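Local atomic coordinates of peptide ABC transporter permease (Staphylococcus hominis, PDB entry 6EXS), a protein that probably imports peptides across the cell membrane as a POT-family transporter of the major facilitator superfamily, and binds a thioalcohol-conjugated peptide that is a malodour precursor. Residues L39-Y42 with M43-A46; I350-I353 with W354-M357; Q170-D174 with I175-H179. One frame throughout, in Å; residues are numbered along the deposited sequence.

Overall arrangement
All three contacts are local, each made within a single unbroken run of chain, and each falls at or near a helix end. Contact 1 closes helix 16-44, contact 3 joins helix 147-174 to helix 178-204, and contact 2 forms the last turns of helix 338-357; along the chain the order is 1, 3, 2. Contacts 1 and 3 have centres about 11 Å apart and touch: the end of helix 16-44 packs on the turn between helices 147-174 and 178-204. Contact 1 is near the transported ligand's site, the Ile40 side chain lying about 9 Å from the bound conjugated peptide. Contact 2, on the surface, is about 27 Å from either other contact between nearest atoms.

Contact 1: residues L39-Y42 with M43-A46; sequences LIFY and MYFA
With CG anti to the carbonyl carbon in both Phe41 (chi1 -52°) and Phe45 (chi1 -81°), the two aromatic side chains lie side by side and point the same way. Their rings meet obliquely, planes 51° apart and centroids separated by 5.6 Å. A CH-pi contact accompanies this pairing: Phe41 CB lies 3.7 Å from the centroid of the Phe45 ring, over its face. The Tyr44 ring runs alongside Phe41, where Tyr44 CE1 comes within 3.7 Å of Phe41 CD1. Tyr44 OH ends in plane at the edges of both phenylalanine rings. On another flank of the helix, Leu39 and Met43 cross, and the bend at chi3 of Met43 brings its CE to 3.9 Å from Leu39 CG, a pair backed by Tyr66, Ile62 and Met63 of helix 56-72.

The backbone beneath is spaced by successive i to i+4 bonds, from Met43 N to Leu39 O, Tyr44 N to Ile40 O (3.3 Å) and Phe45 N to Phe41 O (2.8 Å). Phe45 is the first residue to leave helical angles, and helix 16-44 ends here. Chemically, then, the side chains meet through carbon and aromatic surface that covers the helix end, while the backbone of Tyr42, Met43 and Phe45 is also hydrogen-bonded to Leu52, Ile54 and Gly53.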
ATOM      1  N   LEU A  39      -8.489  12.407  -3.245  1.00 35.14           N
ATOM      2  CA  LEU A  39      -8.685  11.899  -4.610  1.00 34.38           C
ATOM      3  C   LEU A  39     -10.056  11.274  -4.868  1.00 39.33           C
ATOM      4  O   LEU A  39     -10.654  11.600  -5.892  1.00 40.78           O
ATOM      5  CB  LEU A  39      -7.563  10.939  -5.050  1.00 33.25           C
ATOM      6  CG  LEU A  39      -7.336  10.837  -6.571  1.00 37.72           C
ATOM      7  CD1 LEU A  39      -6.699  12.105  -7.135  1.00 37.54           C
ATOM      8  CD2 LEU A  39      -6.460   9.637  -6.909  1.00 40.67           C
ATOM      9  N   ILE A  40     -10.566  10.421  -3.958  1.00 34.87           N
ATOM     10  CA  ILE A  40     -11.864   9.759  -4.151  1.00 34.79           C
ATOM     11  C   ILE A  40     -13.006  10.783  -4.271  1.00 39.56           C
ATOM     12  O   ILE A  40     -13.790  10.686  -5.210  1.00 40.89           O
ATOM     13  CB  ILE A  40     -12.151   8.626  -3.104  1.00 37.63           C
ATOM     14  CG1 ILE A  40     -13.488   7.871  -3.406  1.00 38.73           C
ATOM     15  CG2 ILE A  40     -12.081   9.108  -1.631  1.00 36.81           C
ATOM     16  CD1 ILE A  40     -13.539   7.027  -4.679  1.00 38.84           C
ATOM     17  N   PHE A  41     -13.053  11.792  -3.382  1.00 35.00           N
ATOM     18  CA  PHE A  41     -14.082  12.834  -3.398  1.00 34.31           C
ATOM     19  C   PHE A  41     -13.918  13.775  -4.575  1.00 39.65           C
ATOM     20  O   PHE A  41     -14.906  14.071  -5.243  1.00 40.61           O
ATOM     21  CB  PHE A  41     -14.138  13.578  -2.065  1.00 34.69           C
ATOM     22  CG  PHE A  41     -14.254  12.609  -0.918  1.00 34.65           C
ATOM     23  CD1 PHE A  41     -15.395  11.832  -0.758  1.00 36.91           C
ATOM     24  CD2 PHE A  41     -13.185  12.407  -0.049  1.00 34.95           C
ATOM     25  CE1 PHE A  41     -15.474  10.891   0.262  1.00 37.79           C
ATOM     26  CE2 PHE A  41     -13.277  11.483   0.984  1.00 36.68           C
ATOM     27  CZ  PHE A  41     -14.409  10.713   1.122  1.00 35.34           C
ATOM     28  N   TYR A  42     -12.670  14.180  -4.877  1.00 34.50           N
ATOM     29  CA  TYR A  42     -12.350  15.032  -6.020  1.00 34.71           C
ATOM     30  C   TYR A  42     -12.848  14.402  -7.337  1.00 40.79           C
ATOM     31  O   TYR A  42     -13.374  15.114  -8.179  1.00 41.19           O
ATOM     32  CB  TYR A  42     -10.838  15.270  -6.084  1.00 34.94           C
ATOM     33  CG  TYR A  42     -10.378  16.049  -7.295  1.00 36.17           C
ATOM     34  CD1 TYR A  42     -10.870  17.327  -7.556  1.00 37.69           C
ATOM     35  CD2 TYR A  42      -9.410  15.534  -8.154  1.00 37.06           C
ATOM     36  CE1 TYR A  42     -10.416  18.069  -8.644  1.00 38.46           C
ATOM     37  CE2 TYR A  42      -8.943  16.270  -9.244  1.00 38.66           C
ATOM     38  CZ  TYR A  42      -9.453  17.538  -9.487  1.00 46.60           C
ATOM     39  OH  TYR A  42      -9.004  18.274 -10.559  1.00 48.32           O
ATOM     40  N   MET A  43     -12.714  13.068  -7.495  1.00 37.14           N
ATOM     41  CA  MET A  43     -13.170  12.350  -8.687  1.00 36.47           C
ATOM     42  C   MET A  43     -14.703  12.277  -8.856  1.00 41.72           C
ATOM     43  O   MET A  43     -15.197  12.654  -9.925  1.00 41.96           O
ATOM     44  CB  MET A  43     -12.557  10.946  -8.744  1.00 37.72           C
ATOM     45  CG  MET A  43     -11.080  10.961  -9.044  1.00 40.52           C
ATOM     46  SD  MET A  43     -10.437   9.324  -9.402  1.00 44.38           S
ATOM     47  CE  MET A  43     -10.326   8.641  -7.772  1.00 39.57           C
ATOM     48  N   TYR A  44     -15.455  11.767  -7.842  1.00 38.26           N
ATOM     49  CA  TYR A  44     -16.898  11.591  -8.020  1.00 39.16           C
ATOM     50  C   TYR A  44     -17.745  12.813  -7.632  1.00 43.34           C
ATOM     51  O   TYR A  44     -18.921  12.858  -8.025  1.00 43.64           O
ATOM     52  CB  TYR A  44     -17.428  10.302  -7.358  1.00 40.82           C
ATOM     53  CG  TYR A  44     -17.792  10.395  -5.893  1.00 42.60           C
ATOM     54  CD1 TYR A  44     -16.830  10.228  -4.906  1.00 43.55           C
ATOM     55  CD2 TYR A  44     -19.119  10.540  -5.490  1.00 43.98           C
ATOM     56  CE1 TYR A  44     -17.161  10.282  -3.556  1.00 44.83           C
ATOM     57  CE2 TYR A  44     -19.466  10.568  -4.140  1.00 44.19           C
ATOM     58  CZ  TYR A  44     -18.479  10.448  -3.176  1.00 49.51           C
ATOM     59  OH  TYR A  44     -18.786  10.488  -1.838  1.00 48.91           O
ATOM     60  N   PHE A  45     -17.169  13.820  -6.930  1.00 39.31           N
ATOM     61  CA  PHE A  45     -17.944  15.032  -6.625  1.00 39.32           C
ATOM     62  C   PHE A  45     -18.259  15.746  -7.952  1.00 47.17           C
ATOM     63  O   PHE A  45     -17.441  15.702  -8.879  1.00 47.85           O
ATOM     64  CB  PHE A  45     -17.224  15.981  -5.642  1.00 39.27           C
ATOM     65  CG  PHE A  45     -17.291  15.674  -4.152  1.00 38.81           C
ATOM     66  CD1 PHE A  45     -17.740  14.436  -3.693  1.00 40.39           C
ATOM     67  CD2 PHE A  45     -16.872  16.614  -3.211  1.00 38.66           C
ATOM     68  CE1 PHE A  45     -17.784  14.153  -2.318  1.00 39.56           C
ATOM     69  CE2 PHE A  45     -16.928  16.335  -1.838  1.00 39.51           C
ATOM     70  CZ  PHE A  45     -17.388  15.110  -1.402  1.00 37.05           C
ATOM     71  N   ALA A  46     -19.467  16.350  -8.056  1.00 44.21           N
ATOM     72  CA  ALA A  46     -19.924  17.066  -9.244  1.00 44.77           C
ATOM     73  C   ALA A  46     -19.000  18.225  -9.633  1.00 48.16           C
ATOM     74  O   ALA A  46     -18.261  18.729  -8.784  1.00 47.52           O
ATOM     75  CB  ALA A  46     -21.340  17.578  -9.022  1.00 46.73           C
TER

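Contact 2: residues I350-I353 with W354-M357; sequences ISMI and WLKM
Trp354 lies alongside Ile350, one turn earlier in the helix, and its side chain can be traced outward from CB. Trp354 CB is 3.8 Å from Ile353 C and 4.0 Å from Ile350 O. CG, turned beside the backbone N by a chi1 of -55°, and CD1 next to it both come to Ile350 O, which sits over one face of the indole, offset toward the rim; the CG approach is 3.6 Å. CD2 meets the same atom. Ile350 O also accepts the bond from Trp354 N at 3.1 Å and a nearly straight 167°, so one carbonyl both holds the backbone and lies against the ring. Farther out, NE1 meets the methyl Ile350 CG2 at 3.4 Å, and CE2 reaches that methyl at 3.8 Å. On the six-membered ring Trp354 CZ2 is 4.1 Å from Ile350 CG2, whereas CE3 lies near Ile353 C, obliquely.

Away from the indole, Met352 CE and Leu355 CD1 touch at 4.1 Å on the surface, and Lys356 N bonds to Met352 O. This is the end of helix 338-357: Trp354 packs on Gln361 and Pro362 of the following loop, and its ring makes a cation-pi contact with Lys367 of helix 364-389.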
ATOM      1  N   ILE A 350       0.689  -4.964  21.075  1.00 71.69           N
ATOM      2  CA  ILE A 350       0.602  -6.317  20.486  1.00 72.63           C
ATOM      3  C   ILE A 350       2.004  -6.994  20.465  1.00 78.41           C
ATOM      4  O   ILE A 350       2.109  -8.182  20.780  1.00 78.63           O
ATOM      5  CB  ILE A 350      -0.080  -6.284  19.068  1.00 75.09           C
ATOM      6  CG1 ILE A 350      -1.503  -5.627  19.081  1.00 75.65           C
ATOM      7  CG2 ILE A 350      -0.118  -7.657  18.383  1.00 75.93           C
ATOM      8  CD1 ILE A 350      -2.603  -6.184  20.076  1.00 85.92           C
ATOM      9  N   SER A 351       3.067  -6.215  20.135  1.00 75.48           N
ATOM     10  CA  SER A 351       4.472  -6.633  20.079  1.00 76.43           C
ATOM     11  C   SER A 351       4.955  -7.180  21.429  1.00 84.44           C
ATOM     12  O   SER A 351       5.812  -8.074  21.466  1.00 83.95           O
ATOM     13  CB  SER A 351       5.350  -5.467  19.640  1.00 79.63           C
ATOM     14  OG  SER A 351       6.732  -5.785  19.686  1.00 91.21           O
ATOM     15  N   MET A 352       4.396  -6.638  22.532  1.00 83.98           N
ATOM     16  CA  MET A 352       4.687  -7.074  23.893  1.00 86.05           C
ATOM     17  C   MET A 352       3.852  -8.302  24.287  1.00 91.23           C
ATOM     18  O   MET A 352       4.365  -9.170  24.996  1.00 92.16           O
ATOM     19  CB  MET A 352       4.538  -5.923  24.897  1.00 89.00           C
ATOM     20  CG  MET A 352       5.756  -5.007  24.945  1.00 93.22           C
ATOM     21  SD  MET A 352       7.280  -5.812  25.540  1.00 99.13           S
ATOM     22  CE  MET A 352       8.260  -5.830  24.022  1.00 94.96           C
ATOM     23  N   ILE A 353       2.589  -8.395  23.794  1.00 87.26           N
ATOM     24  CA  ILE A 353       1.685  -9.532  24.032  1.00 87.76           C
ATOM     25  C   ILE A 353       2.338 -10.823  23.499  1.00 91.66           C
ATOM     26  O   ILE A 353       2.415 -11.805  24.243  1.00 92.66           O
ATOM     27  CB  ILE A 353       0.247  -9.296  23.455  1.00 90.44           C
ATOM     28  CG1 ILE A 353      -0.407  -7.976  23.967  1.00 90.74           C
ATOM     29  CG2 ILE A 353      -0.680 -10.499  23.679  1.00 92.19           C
ATOM     30  CD1 ILE A 353      -0.553  -7.758  25.528  1.00101.17           C
ATOM     31  N   TRP A 354       2.851 -10.796  22.237  1.00 86.61           N
ATOM     32  CA  TRP A 354       3.540 -11.933  21.610  1.00 86.46           C
ATOM     33  C   TRP A 354       4.872 -12.255  22.302  1.00 90.72           C
ATOM     34  O   TRP A 354       5.216 -13.432  22.419  1.00 91.09           O
ATOM     35  CB  TRP A 354       3.800 -11.706  20.106  1.00 84.00           C
ATOM     36  CG  TRP A 354       2.624 -11.381  19.219  1.00 84.01           C
ATOM     37  CD1 TRP A 354       2.651 -10.594  18.105  1.00 85.80           C
ATOM     38  CD2 TRP A 354       1.287 -11.913  19.298  1.00 84.19           C
ATOM     39  NE1 TRP A 354       1.415 -10.575  17.503  1.00 84.84           N
ATOM     40  CE2 TRP A 354       0.554 -11.364  18.221  1.00 87.10           C
ATOM     41  CE3 TRP A 354       0.624 -12.764  20.199  1.00 86.54           C
ATOM     42  CZ2 TRP A 354      -0.800 -11.648  18.013  1.00 86.50           C
ATOM     43  CZ3 TRP A 354      -0.724 -13.022  20.007  1.00 88.09           C
ATOM     44  CH2 TRP A 354      -1.413 -12.492  18.909  1.00 87.77           C
ATOM     45  N   LEU A 355       5.625 -11.215  22.735  1.00 86.90           N
ATOM     46  CA  LEU A 355       6.923 -11.365  23.413  1.00 87.46           C
ATOM     47  C   LEU A 355       6.787 -12.025  24.790  1.00 92.35           C
ATOM     48  O   LEU A 355       7.676 -12.783  25.189  1.00 93.13           O
ATOM     49  CB  LEU A 355       7.652 -10.022  23.527  1.00 86.90           C
ATOM     50  CG  LEU A 355       9.169 -10.110  23.605  1.00 92.09           C
ATOM     51  CD1 LEU A 355       9.814  -9.285  22.512  1.00 91.17           C
ATOM     52  CD2 LEU A 355       9.674  -9.702  24.981  1.00 95.78           C
ATOM     53  N   LYS A 356       5.675 -11.746  25.503  1.00 88.32           N
ATOM     54  CA  LYS A 356       5.388 -12.338  26.813  1.00 89.11           C
ATOM     55  C   LYS A 356       4.971 -13.814  26.682  1.00 92.79           C
ATOM     56  O   LYS A 356       5.292 -14.617  27.564  1.00 94.18           O
ATOM     57  CB  LYS A 356       4.360 -11.503  27.606  1.00 91.37           C
ATOM     58  CG  LYS A 356       4.901 -10.159  28.127  1.00103.20           C
ATOM     59  CD  LYS A 356       5.940 -10.318  29.241  1.00114.06           C
ATOM     60  CE  LYS A 356       6.645  -9.032  29.584  1.00123.85           C
ATOM     61  NZ  LYS A 356       7.733  -9.259  30.573  1.00132.89           N
ATOM     62  N   MET A 357       4.299 -14.173  25.560  1.00 86.98           N
ATOM     63  CA  MET A 357       3.877 -15.542  25.234  1.00 86.51           C
ATOM     64  C   MET A 357       5.082 -16.388  24.796  1.00 89.45           C
ATOM     65  O   MET A 357       5.049 -17.608  24.944  1.00 90.12           O
ATOM     66  CB  MET A 357       2.801 -15.545  24.136  1.00 87.73           C
ATOM     67  CG  MET A 357       1.422 -15.170  24.628  1.00 91.12           C
ATOM     68  SD  MET A 357       0.149 -15.301  23.346  1.00 94.35           S
ATOM     69  CE  MET A 357      -0.220 -17.049  23.425  1.00 92.73           C
TER

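Contact 3: residues Q170-D174 with I175-H179; sequences QHFVD and IRNFH
Ile175 folds back over His171, the side chains crossing so that Ile175 CG1 stands over one face of the imidazole, offset toward its rim. The closest approaches to the ring are by CD1 and CG2: Ile175 CD1 is 3.5 Å from His171 NE2, and Ile175 CG2 is 3.6 Å from His171 CE1. A chi1 of 65° sets CG1 between the backbone N and the carbonyl carbon, which brings it back against the last turn, while Ile175 N keeps a regular helical bond to His171 O at 3.0 Å.

Phe172 contributes through its carbonyl as well as its ring. Asn177 N bonds to Phe172 O at 2.8 Å, in the carbonyl plane, and Asn177 O lies at the edge of the phenyl ring, 3.5 Å from Phe172 CD2. With the positive phi of Arg176 (63°), Asn177 N to Phe172 O and Arg176 N to Val173 O are the two bonds of a Schellman motif that closes helix 147-174; Asn177 then occupies the N-cap position of helix 178-204, making the connection a tight turn between two helices.

Val173 supplies the other acceptor of the turn. Val173 O accepts Arg176 N (3.1 Å) and Arg176 NH2 (2.7 Å), one from each face of the carbonyl plane, with the oxygen lying at the guanidinium edge. The Arg176 side chain reaches back through a bend at chi2 to do so, and NE has a further partner in Gln49. On its apolar side Val173 CG1 meets Phe178 CE1 at 4.1 Å, and both residues also pack against Met38 of helix 16-44.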
ATOM      1  N   GLN A 170      -8.841  17.902   5.412  1.00 40.49           N
ATOM      2  CA  GLN A 170     -10.295  17.870   5.557  1.00 39.81           C
ATOM      3  C   GLN A 170     -10.888  19.244   5.256  1.00 45.46           C
ATOM      4  O   GLN A 170     -11.933  19.316   4.604  1.00 46.61           O
ATOM      5  CB  GLN A 170     -10.722  17.357   6.944  1.00 40.46           C
ATOM      6  CG  GLN A 170     -12.246  17.288   7.160  1.00 37.95           C
ATOM      7  CD  GLN A 170     -12.999  16.525   6.087  1.00 49.21           C
ATOM      8  OE1 GLN A 170     -12.639  15.405   5.711  1.00 41.15           O
ATOM      9  NE2 GLN A 170     -14.119  17.078   5.635  1.00 33.02           N
ATOM     10  N   HIS A 171     -10.180  20.327   5.660  1.00 42.54           N
ATOM     11  CA  HIS A 171     -10.576  21.717   5.414  1.00 43.36           C
ATOM     12  C   HIS A 171     -10.720  22.012   3.920  1.00 46.40           C
ATOM     13  O   HIS A 171     -11.714  22.615   3.526  1.00 45.89           O
ATOM     14  CB  HIS A 171      -9.585  22.706   6.059  1.00 45.01           C
ATOM     15  CG  HIS A 171      -9.786  24.126   5.617  1.00 50.12           C
ATOM     16  ND1 HIS A 171     -10.919  24.852   5.988  1.00 53.11           N
ATOM     17  CD2 HIS A 171      -9.022  24.897   4.806  1.00 52.81           C
ATOM     18  CE1 HIS A 171     -10.799  26.034   5.405  1.00 53.52           C
ATOM     19  NE2 HIS A 171      -9.677  26.113   4.683  1.00 53.83           N
ATOM     20  N   PHE A 172      -9.736  21.580   3.095  1.00 42.44           N
ATOM     21  CA  PHE A 172      -9.732  21.813   1.651  1.00 42.35           C
ATOM     22  C   PHE A 172     -10.863  21.095   0.932  1.00 47.32           C
ATOM     23  O   PHE A 172     -11.387  21.631  -0.039  1.00 47.20           O
ATOM     24  CB  PHE A 172      -8.373  21.484   1.048  1.00 43.79           C
ATOM     25  CG  PHE A 172      -7.277  22.423   1.477  1.00 45.34           C
ATOM     26  CD1 PHE A 172      -6.562  22.195   2.649  1.00 47.76           C
ATOM     27  CD2 PHE A 172      -6.938  23.518   0.696  1.00 47.85           C
ATOM     28  CE1 PHE A 172      -5.541  23.057   3.043  1.00 48.94           C
ATOM     29  CE2 PHE A 172      -5.904  24.373   1.082  1.00 51.41           C
ATOM     30  CZ  PHE A 172      -5.211  24.136   2.255  1.00 49.17           C
ATOM     31  N   VAL A 173     -11.267  19.905   1.432  1.00 44.49           N
ATOM     32  CA  VAL A 173     -12.416  19.143   0.921  1.00 44.08           C
ATOM     33  C   VAL A 173     -13.688  19.923   1.310  1.00 49.05           C
ATOM     34  O   VAL A 173     -14.556  20.121   0.457  1.00 50.51           O
ATOM     35  CB  VAL A 173     -12.461  17.677   1.435  1.00 46.76           C
ATOM     36  CG1 VAL A 173     -13.559  16.880   0.730  1.00 46.70           C
ATOM     37  CG2 VAL A 173     -11.110  16.987   1.268  1.00 45.52           C
ATOM     38  N   ASP A 174     -13.770  20.408   2.575  1.00 44.60           N
ATOM     39  CA  ASP A 174     -14.909  21.199   3.074  1.00 44.93           C
ATOM     40  C   ASP A 174     -15.178  22.469   2.245  1.00 48.58           C
ATOM     41  O   ASP A 174     -16.322  22.699   1.865  1.00 49.75           O
ATOM     42  CB  ASP A 174     -14.729  21.550   4.564  1.00 46.97           C
ATOM     43  CG  ASP A 174     -14.941  20.399   5.534  1.00 55.61           C
ATOM     44  OD1 ASP A 174     -15.578  19.399   5.140  1.00 56.14           O
ATOM     45  OD2 ASP A 174     -14.518  20.526   6.707  1.00 60.89           O
ATOM     46  N   ILE A 175     -14.134  23.272   1.946  1.00 43.99           N
ATOM     47  CA  ILE A 175     -14.258  24.502   1.147  1.00 44.10           C
ATOM     48  C   ILE A 175     -14.192  24.217  -0.368  1.00 47.10           C
ATOM     49  O   ILE A 175     -14.289  25.154  -1.165  1.00 48.21           O
ATOM     50  CB  ILE A 175     -13.264  25.630   1.584  1.00 47.45           C
ATOM     51  CG1 ILE A 175     -11.783  25.236   1.337  1.00 47.58           C
ATOM     52  CG2 ILE A 175     -13.517  26.065   3.029  1.00 47.47           C
ATOM     53  CD1 ILE A 175     -10.779  26.381   1.343  1.00 56.17           C
ATOM     54  N   ARG A 176     -14.033  22.933  -0.759  1.00 41.64           N
ATOM     55  CA  ARG A 176     -13.971  22.448  -2.154  1.00 40.91           C
ATOM     56  C   ARG A 176     -12.756  23.026  -2.943  1.00 44.32           C
ATOM     57  O   ARG A 176     -12.812  23.206  -4.160  1.00 43.90           O
ATOM     58  CB  ARG A 176     -15.321  22.668  -2.909  1.00 40.55           C
ATOM     59  CG  ARG A 176     -16.572  22.123  -2.204  1.00 41.95           C
ATOM     60  CD  ARG A 176     -16.659  20.608  -2.248  1.00 48.39           C
ATOM     61  NE  ARG A 176     -17.941  20.115  -1.741  1.00 53.23           N
ATOM     62  CZ  ARG A 176     -18.105  19.439  -0.606  1.00 60.50           C
ATOM     63  NH1 ARG A 176     -19.308  19.024  -0.244  1.00 34.53           N
ATOM     64  NH2 ARG A 176     -17.062  19.151   0.161  1.00 53.75           N
ATOM     65  N   ASN A 177     -11.649  23.284  -2.232  1.00 40.63           N
ATOM     66  CA  ASN A 177     -10.410  23.781  -2.818  1.00 39.73           C
ATOM     67  C   ASN A 177      -9.479  22.587  -2.977  1.00 42.55           C
ATOM     68  O   ASN A 177      -8.570  22.385  -2.177  1.00 43.05           O
ATOM     69  CB  ASN A 177      -9.800  24.890  -1.938  1.00 36.50           C
ATOM     70  CG  ASN A 177      -8.597  25.610  -2.510  1.00 56.00           C
ATOM     71  OD1 ASN A 177      -7.900  26.330  -1.796  1.00 59.17           O
ATOM     72  ND2 ASN A 177      -8.303  25.445  -3.793  1.00 44.07           N
ATOM     73  N   PHE A 178      -9.750  21.757  -3.984  1.00 38.19           N
ATOM     74  CA  PHE A 178      -8.962  20.553  -4.245  1.00 36.51           C
ATOM     75  C   PHE A 178      -7.571  20.905  -4.732  1.00 40.93           C
ATOM     76  O   PHE A 178      -6.596  20.433  -4.136  1.00 39.76           O
ATOM     77  CB  PHE A 178      -9.703  19.587  -5.185  1.00 38.06           C
ATOM     78  CG  PHE A 178     -10.982  19.029  -4.589  1.00 39.44           C
ATOM     79  CD1 PHE A 178     -10.942  18.056  -3.588  1.00 41.28           C
ATOM     80  CD2 PHE A 178     -12.227  19.489  -5.013  1.00 41.73           C
ATOM     81  CE1 PHE A 178     -12.124  17.549  -3.034  1.00 42.02           C
ATOM     82  CE2 PHE A 178     -13.411  18.983  -4.453  1.00 44.29           C
ATOM     83  CZ  PHE A 178     -13.350  18.021  -3.468  1.00 41.75           C
ATOM     84  N   HIS A 179      -7.466  21.820  -5.731  1.00 38.82           N
ATOM     85  CA  HIS A 179      -6.176  22.287  -6.258  1.00 39.38           C
ATOM     86  C   HIS A 179      -5.248  22.863  -5.164  1.00 45.86           C
ATOM     87  O   HIS A 179      -4.036  22.639  -5.220  1.00 46.30           O
ATOM     88  CB  HIS A 179      -6.355  23.279  -7.406  1.00 40.66           C
ATOM     89  CG  HIS A 179      -6.998  22.684  -8.615  1.00 44.34           C
ATOM     90  ND1 HIS A 179      -6.702  21.399  -9.036  1.00 45.42           N
ATOM     91  CD2 HIS A 179      -7.890  23.229  -9.471  1.00 46.56           C
ATOM     92  CE1 HIS A 179      -7.432  21.202 -10.118  1.00 45.10           C
ATOM     93  NE2 HIS A 179      -8.154  22.278 -10.424  1.00 46.25           N
TER